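Local coordinates for periplasmic binding protein/LacI transcriptional regulator (Alkaliphilus metalliredigens, PDB 3CTP) that binds beta-D-xylulofuranose in a cleft between two lobes and probably regulates transcription as a LacI-type, DNA-binding repressor, at residues Ile70-Met78 and Gly265-Glu273; Met226-Ile235 and Arg248-Ser256. All coordinates share one frame; numbering follows the deposited sequence.

Contact 1: residues Ile70-Met78 and Gly265-Glu273; sequences ISNPFFNQM and GFDNSFIGE. With XLF (beta-D-xylulofuranose), chain C.
Pro-73 sits over one face of the Phe-270 ring, its CB 3.9 Å from the ring centroid, a CH-pi contact. Asn-76 OD1 meets the same ring at its edge, near the plane. Asn-76 ND2 donates almost straight (170°) to Ile-70 O, which lies close to the amide plane. This fixes the amide that sets OD1 at the edge. Phe-270 CG stands between its own backbone N and carbonyl carbon (chi1 72°), which lays the ring over the start of helix 73-88. Toward the sugar, Phe-74 has Asp-267 OD1 over one ring face, the ring and carboxylate planes 26° apart. Asp-267 grips the sugar twice, OD1 accepting from XLF O2 and OD2 from XLF O1, each at 2.6 Å. Asn-72 ND2 donates to the same O1 at 2.8 Å. A water joins Asn-72 OD1, Asp-267 OD2 and Ser-269 OG. Gln-77 spans both sides: OE1 accepts from Phe-270 N at 2.9 Å, the donor tilted from the carbonyl plane, while the looser, solvent side is NE2, which meets Asn-268 O through a water. Asn-72 also caps helix 73-88 by accepting from Phe-74 N. This is the ligand cleft of a periplasmic-binding-protein fold, with the sugar bound between the segments.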
loop_
_atom_site.group_PDB
_atom_site.type_symbol
_atom_site.label_atom_id
_atom_site.label_comp_id
_atom_site.label_asym_id
_atom_site.label_seq_id
_atom_site.Cartn_x
_atom_site.Cartn_y
_atom_site.Cartn_z
ATOM N N ILE A 70 -0.632 1.748 -5.961
ATOM C CA ILE A 70 -1.100 0.832 -4.885
ATOM C C ILE A 70 -0.435 1.193 -3.567
ATOM O O ILE A 70 -0.826 0.665 -2.496
ATOM C CB ILE A 70 -0.879 -0.690 -5.159
ATOM C CG1 ILE A 70 0.573 -0.979 -5.530
ATOM C CG2 ILE A 70 -1.889 -1.214 -6.209
ATOM C CD1 ILE A 70 0.907 -2.459 -5.619
ATOM N N SER A 71 0.518 2.118 -3.642
ATOM C CA SER A 71 1.002 2.790 -2.385
ATOM C C SER A 71 -0.051 3.579 -1.613
ATOM O O SER A 71 0.088 3.787 -0.409
ATOM C CB SER A 71 2.191 3.691 -2.601
ATOM O OG SER A 71 1.811 4.977 -3.052
ATOM N N ASN A 72 -1.127 3.979 -2.278
ATOM C CA ASN A 72 -2.285 4.507 -1.532
ATOM C C ASN A 72 -3.152 3.337 -1.075
ATOM O O ASN A 72 -3.624 2.556 -1.904
ATOM C CB ASN A 72 -3.064 5.439 -2.475
ATOM C CG ASN A 72 -4.298 6.019 -1.828
ATOM O OD1 ASN A 72 -4.794 5.522 -0.797
ATOM N ND2 ASN A 72 -4.812 7.112 -2.427
ATOM N N PRO A 73 -3.296 3.173 0.247
ATOM C CA PRO A 73 -4.066 2.057 0.785
ATOM C C PRO A 73 -5.397 1.866 0.111
ATOM O O PRO A 73 -5.824 0.742 -0.096
ATOM C CB PRO A 73 -4.273 2.469 2.254
ATOM C CG PRO A 73 -2.965 3.131 2.581
ATOM C CD PRO A 73 -2.692 3.989 1.332
ATOM N N PHE A 74 -6.070 2.949 -0.254
ATOM C CA PHE A 74 -7.395 2.778 -0.854
ATOM C C PHE A 74 -7.271 1.973 -2.159
ATOM O O PHE A 74 -8.083 1.082 -2.448
ATOM C CB PHE A 74 -8.024 4.153 -1.179
ATOM C CG PHE A 74 -9.336 4.029 -1.927
ATOM C CD1 PHE A 74 -10.494 3.718 -1.235
ATOM C CD2 PHE A 74 -9.370 4.163 -3.304
ATOM C CE1 PHE A 74 -11.711 3.560 -1.927
ATOM C CE2 PHE A 74 -10.567 4.005 -4.019
ATOM C CZ PHE A 74 -11.737 3.696 -3.314
ATOM N N PHE A 75 -6.257 2.269 -2.959
ATOM C CA PHE A 75 -6.161 1.540 -4.227
ATOM C C PHE A 75 -5.677 0.108 -4.050
ATOM O O PHE A 75 -6.042 -0.762 -4.863
ATOM C CB PHE A 75 -5.294 2.278 -5.249
ATOM C CG PHE A 75 -5.973 3.496 -5.794
ATOM C CD1 PHE A 75 -7.106 3.360 -6.595
ATOM C CD2 PHE A 75 -5.517 4.752 -5.472
ATOM C CE1 PHE A 75 -7.782 4.506 -7.076
ATOM C CE2 PHE A 75 -6.196 5.887 -5.929
ATOM C CZ PHE A 75 -7.312 5.762 -6.745
ATOM N N ASN A 76 -4.861 -0.157 -3.047
ATOM C CA ASN A 76 -4.542 -1.579 -2.887
ATOM C C ASN A 76 -5.724 -2.370 -2.345
ATOM O O ASN A 76 -5.923 -3.527 -2.714
ATOM C CB ASN A 76 -3.207 -1.850 -2.178
ATOM C CG ASN A 76 -3.139 -1.353 -0.768
ATOM O OD1 ASN A 76 -3.887 -1.844 0.093
ATOM N ND2 ASN A 76 -2.124 -0.474 -0.461
ATOM N N GLN A 77 -6.551 -1.791 -1.512
ATOM C CA GLN A 77 -7.741 -2.498 -1.070
ATOM C C GLN A 77 -8.727 -2.665 -2.204
ATOM O O GLN A 77 -9.288 -3.684 -2.356
ATOM C CB GLN A 77 -8.428 -1.751 0.050
ATOM C CG GLN A 77 -7.634 -1.728 1.361
ATOM C CD GLN A 77 -8.281 -0.888 2.428
ATOM O OE1 GLN A 77 -7.887 0.212 2.669
ATOM N NE2 GLN A 77 -9.241 -1.443 3.080
ATOM N N MET A 78 -8.900 -1.623 -2.997
ATOM C CA MET A 78 -9.777 -1.745 -4.164
ATOM C C MET A 78 -9.276 -2.856 -5.087
ATOM O O MET A 78 -10.072 -3.667 -5.603
ATOM C CB MET A 78 -9.840 -0.412 -4.948
ATOM C CG MET A 78 -10.833 0.561 -4.371
ATOM S SD MET A 78 -12.542 0.270 -4.980
ATOM C CE MET A 78 -12.241 1.006 -6.584
ATOM N N GLY A 265 -10.933 12.936 7.045
ATOM C CA GLY A 265 -10.366 12.538 5.737
ATOM C C GLY A 265 -11.440 12.062 4.769
ATOM O O GLY A 265 -12.608 12.480 4.849
ATOM N N PHE A 266 -11.044 11.176 3.841
ATOM C CA PHE A 266 -12.002 10.577 2.928
ATOM C C PHE A 266 -11.433 9.259 2.455
ATOM O O PHE A 266 -10.255 9.199 2.107
ATOM C CB PHE A 266 -12.196 11.484 1.695
ATOM C CG PHE A 266 -13.546 11.341 1.010
ATOM C CD1 PHE A 266 -14.511 12.337 1.154
ATOM C CD2 PHE A 266 -13.810 10.277 0.165
ATOM C CE1 PHE A 266 -15.740 12.241 0.501
ATOM C CE2 PHE A 266 -15.035 10.169 -0.484
ATOM C CZ PHE A 266 -16.011 11.160 -0.306
ATOM N N ASP A 267 -12.284 8.232 2.440
ATOM C CA ASP A 267 -12.046 6.901 1.858
ATOM C C ASP A 267 -12.518 5.779 2.796
ATOM O O ASP A 267 -13.056 4.776 2.344
ATOM C CB ASP A 267 -10.576 6.561 1.619
ATOM C CG ASP A 267 -9.972 7.273 0.421
ATOM O OD1 ASP A 267 -10.720 7.759 -0.471
ATOM O OD2 ASP A 267 -8.713 7.279 0.358
ATOM N N ASN A 268 -12.209 5.923 4.082
ATOM C CA ASN A 268 -12.193 4.768 4.993
ATOM C C ASN A 268 -11.257 3.687 4.463
ATOM O O ASN A 268 -11.633 2.514 4.362
ATOM C CB ASN A 268 -13.590 4.182 5.217
ATOM C CG ASN A 268 -13.618 3.244 6.422
ATOM O OD1 ASN A 268 -12.710 3.271 7.256
ATOM N ND2 ASN A 268 -14.653 2.392 6.503
ATOM N N SER A 269 -10.026 4.085 4.158
ATOM C CA SER A 269 -8.988 3.090 3.887
ATOM C C SER A 269 -8.272 2.673 5.192
ATOM O O SER A 269 -8.453 3.288 6.265
ATOM C CB SER A 269 -7.978 3.620 2.869
ATOM O OG SER A 269 -7.208 4.673 3.432
ATOM N N PHE A 270 -7.479 1.608 5.129
ATOM C CA PHE A 270 -7.024 1.051 6.389
ATOM C C PHE A 270 -6.112 1.969 7.180
ATOM O O PHE A 270 -5.967 1.815 8.393
ATOM C CB PHE A 270 -6.391 -0.345 6.188
ATOM C CG PHE A 270 -5.041 -0.342 5.507
ATOM C CD1 PHE A 270 -3.900 0.015 6.216
ATOM C CD2 PHE A 270 -4.906 -0.805 4.190
ATOM C CE1 PHE A 270 -2.608 -0.019 5.610
ATOM C CE2 PHE A 270 -3.635 -0.855 3.573
ATOM C CZ PHE A 270 -2.483 -0.452 4.292
ATOM N N ILE A 271 -5.503 2.945 6.521
ATOM C CA ILE A 271 -4.559 3.808 7.228
ATOM C C ILE A 271 -5.240 4.610 8.331
ATOM O O ILE A 271 -4.612 4.960 9.345
ATOM C CB ILE A 271 -3.805 4.737 6.234
ATOM C CG1 ILE A 271 -2.622 5.420 6.920
ATOM C CG2 ILE A 271 -4.740 5.752 5.634
ATOM C CD1 ILE A 271 -1.483 4.438 7.229
ATOM N N GLY A 272 -6.518 4.914 8.158
ATOM C CA GLY A 272 -7.239 5.702 9.172
ATOM C C GLY A 272 -7.482 4.969 10.489
ATOM O O GLY A 272 -7.637 5.600 11.554
ATOM N N GLU A 273 -7.486 3.639 10.441
ATOM C CA GLU A 273 -7.708 2.838 11.638
ATOM C C GLU A 273 -6.375 2.405 12.217
ATOM O O GLU A 273 -6.204 2.190 13.425
ATOM C CB GLU A 273 -8.604 1.632 11.296
ATOM C CG GLU A 273 -8.984 0.765 12.499
ATOM C CD GLU A 273 -9.505 1.560 13.701
ATOM O OE1 GLU A 273 -10.541 2.251 13.567
ATOM O OE2 GLU A 273 -8.885 1.472 14.796
HETATM O O4 XLF C . -9.292 10.324 -6.528
HETATM C C4 XLF C . -9.663 10.213 -5.152
HETATM C C5 XLF C . -8.541 10.826 -4.326
HETATM O O5 XLF C . -7.876 9.730 -3.688
HETATM C C3 XLF C . -9.703 8.757 -4.718
HETATM O O3 XLF C . -11.047 8.301 -4.514
HETATM C C2 XLF C . -8.930 8.806 -3.429
HETATM O O2 XLF C . -9.750 9.316 -2.357
HETATM C C1 XLF C . -8.327 7.468 -3.054
HETATM O O1 XLF C . -7.508 7.629 -1.886
HETATM O O HOH W 1 -6.380 6.530 1.423
HETATM O O HOH W 2 -10.642 0.191 5.258
#

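Contact 2: residues Met226-Ile235 and Arg248-Ser256; sequences MKDIVNYDGI and RALKKRGVS. With NA (sodium ion), chain D.
Met-226 reaches across the flank of helix 240-252 and meets Leu-250 at about a right angle. Its CG is anti to the backbone N (chi1 -173°), and bends further out bring CE to 3.5 Å from Leu-250 CD2. The same methyl touches Ala-249 CB at 3.8 Å. Ile-229 also crosses Leu-250 at about a right angle, its CG2 lying 3.8 Å from Leu-250 CD2. Arg-253 runs past Met-226 in the opposite direction, with its CD 3.9 Å from Met-226 CG. Arg-253 itself lies exposed at the surface. Replacing Met-226 by alanine removes the CG-to-CE arm and is likely to open a gap beside Ala-249 and leave Leu-250 CD2 and Arg-253 CD without this neighbour. Val-230 and Val-255 meet obliquely through their CG2 methyls, 3.8 Å apart. Val-255 is placed by a Schellman motif that ends the helix: Val-255 N bonds to Leu-250 O, and Gly-254 N to Lys-251 O. A sodium ion is bound by Val-230 O and Tyr-232 O, both at 2.4 Å, by two waters and by Glu-260 O. The arrangement belongs to a beta-alpha-beta unit, strand 234-237, helix 240-252 and strand 262-264, with the sodium site at the N-terminal ends of its two strands.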
loop_
_atom_site.group_PDB
_atom_site.type_symbol
_atom_site.label_atom_id
_atom_site.label_comp_id
_atom_site.label_asym_id
_atom_site.label_seq_id
_atom_site.Cartn_x
_atom_site.Cartn_y
_atom_site.Cartn_z
ATOM N N MET A 226 3.421 26.040 8.054
ATOM C CA MET A 226 2.866 24.930 8.812
ATOM C C MET A 226 2.523 25.390 10.225
ATOM O O MET A 226 1.581 24.902 10.842
ATOM C CB MET A 226 3.893 23.797 8.868
ATOM C CG MET A 226 3.405 22.506 9.491
ATOM S SD MET A 226 2.141 21.640 8.562
ATOM C CE MET A 226 1.130 21.084 9.954
ATOM N N LYS A 227 3.288 26.342 10.746
ATOM C CA LYS A 227 3.074 26.796 12.136
ATOM C C LYS A 227 1.677 27.395 12.382
ATOM O O LYS A 227 1.215 27.464 13.533
ATOM C CB LYS A 227 4.161 27.795 12.530
ATOM C CG LYS A 227 3.987 29.171 11.914
ATOM C CD LYS A 227 5.081 30.136 12.412
ATOM C CE LYS A 227 5.294 31.287 11.443
ATOM N NZ LYS A 227 6.458 32.138 11.855
ATOM N N ASP A 228 1.006 27.817 11.314
ATOM C CA ASP A 228 -0.302 28.451 11.423
ATOM C C ASP A 228 -1.455 27.431 11.357
ATOM O O ASP A 228 -2.608 27.781 11.615
ATOM C CB ASP A 228 -0.515 29.445 10.274
ATOM C CG ASP A 228 0.425 30.635 10.329
ATOM O OD1 ASP A 228 0.993 30.925 11.408
ATOM O OD2 ASP A 228 0.586 31.289 9.274
ATOM N N ILE A 229 -1.163 26.183 10.993
ATOM C CA ILE A 229 -2.245 25.227 10.714
ATOM C C ILE A 229 -2.994 24.886 11.992
ATOM O O ILE A 229 -4.201 24.637 11.972
ATOM C CB ILE A 229 -1.668 23.956 10.050
ATOM C CG1 ILE A 229 -1.022 24.309 8.707
ATOM C CG2 ILE A 229 -2.712 22.854 9.906
ATOM C CD1 ILE A 229 -1.987 24.799 7.642
ATOM N N VAL A 230 -2.285 24.877 13.123
ATOM C CA VAL A 230 -2.938 24.584 14.386
ATOM C C VAL A 230 -4.020 25.616 14.681
ATOM O O VAL A 230 -4.912 25.364 15.499
ATOM C CB VAL A 230 -1.942 24.534 15.566
ATOM C CG1 VAL A 230 -1.378 25.908 15.837
ATOM C CG2 VAL A 230 -2.641 23.987 16.823
ATOM N N ASN A 231 -3.970 26.775 14.020
ATOM C CA ASN A 231 -4.939 27.835 14.322
ATOM C C ASN A 231 -6.346 27.558 13.784
ATOM O O ASN A 231 -7.314 28.220 14.182
ATOM C CB ASN A 231 -4.457 29.194 13.797
ATOM C CG ASN A 231 -3.290 29.734 14.593
ATOM O OD1 ASN A 231 -3.112 29.386 15.762
ATOM N ND2 ASN A 231 -2.482 30.575 13.962
ATOM N N TYR A 232 -6.459 26.602 12.860
ATOM C CA TYR A 232 -7.783 26.215 12.369
ATOM C C TYR A 232 -8.533 25.405 13.421
ATOM O O TYR A 232 -7.907 24.750 14.253
ATOM C CB TYR A 232 -7.658 25.376 11.078
ATOM C CG TYR A 232 -7.175 26.222 9.902
ATOM C CD1 TYR A 232 -8.050 27.056 9.231
ATOM C CD2 TYR A 232 -5.834 26.207 9.509
ATOM C CE1 TYR A 232 -7.623 27.847 8.158
ATOM C CE2 TYR A 232 -5.381 27.000 8.459
ATOM C CZ TYR A 232 -6.290 27.818 7.783
ATOM O OH TYR A 232 -5.884 28.613 6.738
ATOM N N ASP A 233 -9.864 25.443 13.370
ATOM C CA ASP A 233 -10.691 24.593 14.232
ATOM C C ASP A 233 -10.766 23.183 13.644
ATOM O O ASP A 233 -10.773 22.195 14.386
ATOM C CB ASP A 233 -12.140 25.129 14.329
ATOM C CG ASP A 233 -12.238 26.499 14.980
ATOM O OD1 ASP A 233 -11.373 26.834 15.813
ATOM O OD2 ASP A 233 -13.205 27.232 14.647
ATOM N N GLY A 234 -10.861 23.094 12.319
ATOM C CA GLY A 234 -11.061 21.797 11.680
ATOM C C GLY A 234 -10.421 21.795 10.304
ATOM O O GLY A 234 -10.353 22.837 9.647
ATOM N N ILE A 235 -9.995 20.616 9.865
ATOM C CA ILE A 235 -9.372 20.468 8.550
ATOM C C ILE A 235 -10.006 19.273 7.866
ATOM O O ILE A 235 -10.086 18.191 8.470
ATOM C CB ILE A 235 -7.868 20.174 8.710
ATOM C CG1 ILE A 235 -7.183 21.308 9.472
ATOM C CG2 ILE A 235 -7.207 20.037 7.320
ATOM C CD1 ILE A 235 -5.738 20.995 9.832
ATOM N N ARG A 248 0.751 13.644 10.802
ATOM C CA ARG A 248 2.160 13.407 11.194
ATOM C C ARG A 248 2.875 14.737 11.381
ATOM O O ARG A 248 3.621 14.935 12.360
ATOM C CB ARG A 248 2.892 12.596 10.120
ATOM C CG ARG A 248 4.452 12.776 10.125
ATOM C CD ARG A 248 5.072 11.920 9.003
ATOM N NE ARG A 248 6.535 11.939 8.950
ATOM C CZ ARG A 248 7.233 12.755 8.173
ATOM N NH1 ARG A 248 6.604 13.634 7.410
ATOM N NH2 ARG A 248 8.565 12.687 8.160
ATOM N N ALA A 249 2.642 15.659 10.448
ATOM C CA ALA A 249 3.269 16.985 10.535
ATOM C C ALA A 249 2.797 17.731 11.764
ATOM O O ALA A 249 3.591 18.379 12.439
ATOM C CB ALA A 249 2.988 17.798 9.297
ATOM N N LEU A 250 1.499 17.671 12.044
ATOM C CA LEU A 250 0.953 18.334 13.243
ATOM C C LEU A 250 1.534 17.720 14.512
ATOM O O LEU A 250 1.932 18.455 15.445
ATOM C CB LEU A 250 -0.582 18.232 13.246
ATOM C CG LEU A 250 -1.298 19.119 12.219
ATOM C CD1 LEU A 250 -2.758 18.738 12.077
ATOM C CD2 LEU A 250 -1.173 20.612 12.571
ATOM N N LYS A 251 1.608 16.382 14.559
ATOM C CA LYS A 251 2.168 15.701 15.742
ATOM C C LYS A 251 3.629 16.119 15.985
ATOM O O LYS A 251 4.059 16.293 17.149
ATOM C CB LYS A 251 2.077 14.169 15.577
ATOM C CG LYS A 251 0.681 13.587 15.752
ATOM C CD LYS A 251 0.687 12.117 15.332
ATOM C CE LYS A 251 -0.653 11.441 15.556
ATOM N NZ LYS A 251 -0.546 9.966 15.274
ATOM N N LYS A 252 4.401 16.271 14.913
ATOM C CA LYS A 252 5.811 16.665 15.053
ATOM C C LYS A 252 5.922 18.029 15.731
ATOM O O LYS A 252 6.946 18.342 16.356
ATOM C CB LYS A 252 6.501 16.714 13.696
ATOM C CG LYS A 252 6.696 15.366 13.017
ATOM C CD LYS A 252 7.514 14.421 13.875
ATOM C CE LYS A 252 8.162 13.336 13.029
ATOM N NZ LYS A 252 8.588 12.174 13.861
ATOM N N ARG A 253 4.877 18.839 15.615
ATOM C CA ARG A 253 4.892 20.180 16.197
ATOM C C ARG A 253 4.221 20.174 17.563
ATOM O O ARG A 253 3.966 21.229 18.125
ATOM C CB ARG A 253 4.148 21.190 15.323
ATOM C CG ARG A 253 4.152 20.959 13.840
ATOM C CD ARG A 253 4.808 22.106 13.099
ATOM N NE ARG A 253 4.599 23.412 13.714
ATOM C CZ ARG A 253 5.415 24.448 13.530
ATOM N NH1 ARG A 253 6.479 24.319 12.747
ATOM N NH2 ARG A 253 5.172 25.608 14.122
ATOM N N GLY A 254 3.884 18.999 18.074
ATOM C CA GLY A 254 3.266 18.905 19.394
ATOM C C GLY A 254 1.792 19.244 19.451
ATOM O O GLY A 254 1.247 19.497 20.530
ATOM N N VAL A 255 1.127 19.232 18.297
ATOM C CA VAL A 255 -0.294 19.583 18.228
ATOM C C VAL A 255 -1.153 18.431 18.732
ATOM O O VAL A 255 -0.871 17.265 18.429
ATOM C CB VAL A 255 -0.693 19.991 16.777
ATOM C CG1 VAL A 255 -2.200 20.147 16.634
ATOM C CG2 VAL A 255 -0.015 21.284 16.400
ATOM N N SER A 256 -2.183 18.748 19.524
ATOM C CA SER A 256 -3.063 17.730 20.066
ATOM C C SER A 256 -4.308 17.655 19.207
ATOM O O SER A 256 -4.968 18.657 18.962
ATOM C CB SER A 256 -3.457 18.041 21.522
ATOM O OG SER A 256 -2.392 17.685 22.394
HETATM NA NA NA D . -7.039 25.077 16.503
HETATM O O HOH W 3 -9.002 25.922 17.204
HETATM O O HOH W 4 -6.269 26.280 18.230
#

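From the N terminus, strand 62-67 of the larger mixed sheet leads into 70-78, the first half of contact 1. The chain then passes through both lobes before 265-273 closes this loop, 187 residues later. Contact 2 is nested inside it. Its own loop is short: 226-235 enters strand 234-237, and helix 240-252 then carries 248-256 back against it. Strand 262-264 of the same parallel sheet then leads to 265-273. Contact 1 ties the two lobes together at the sugar, while contact 2 is local to one lobe. Their centres are 22 Å apart, and they do not touch. Glu-273 of contact 1 pairs with Arg-248 of the second subunit, and Arg-248 of contact 2 with Glu-273 of that subunit.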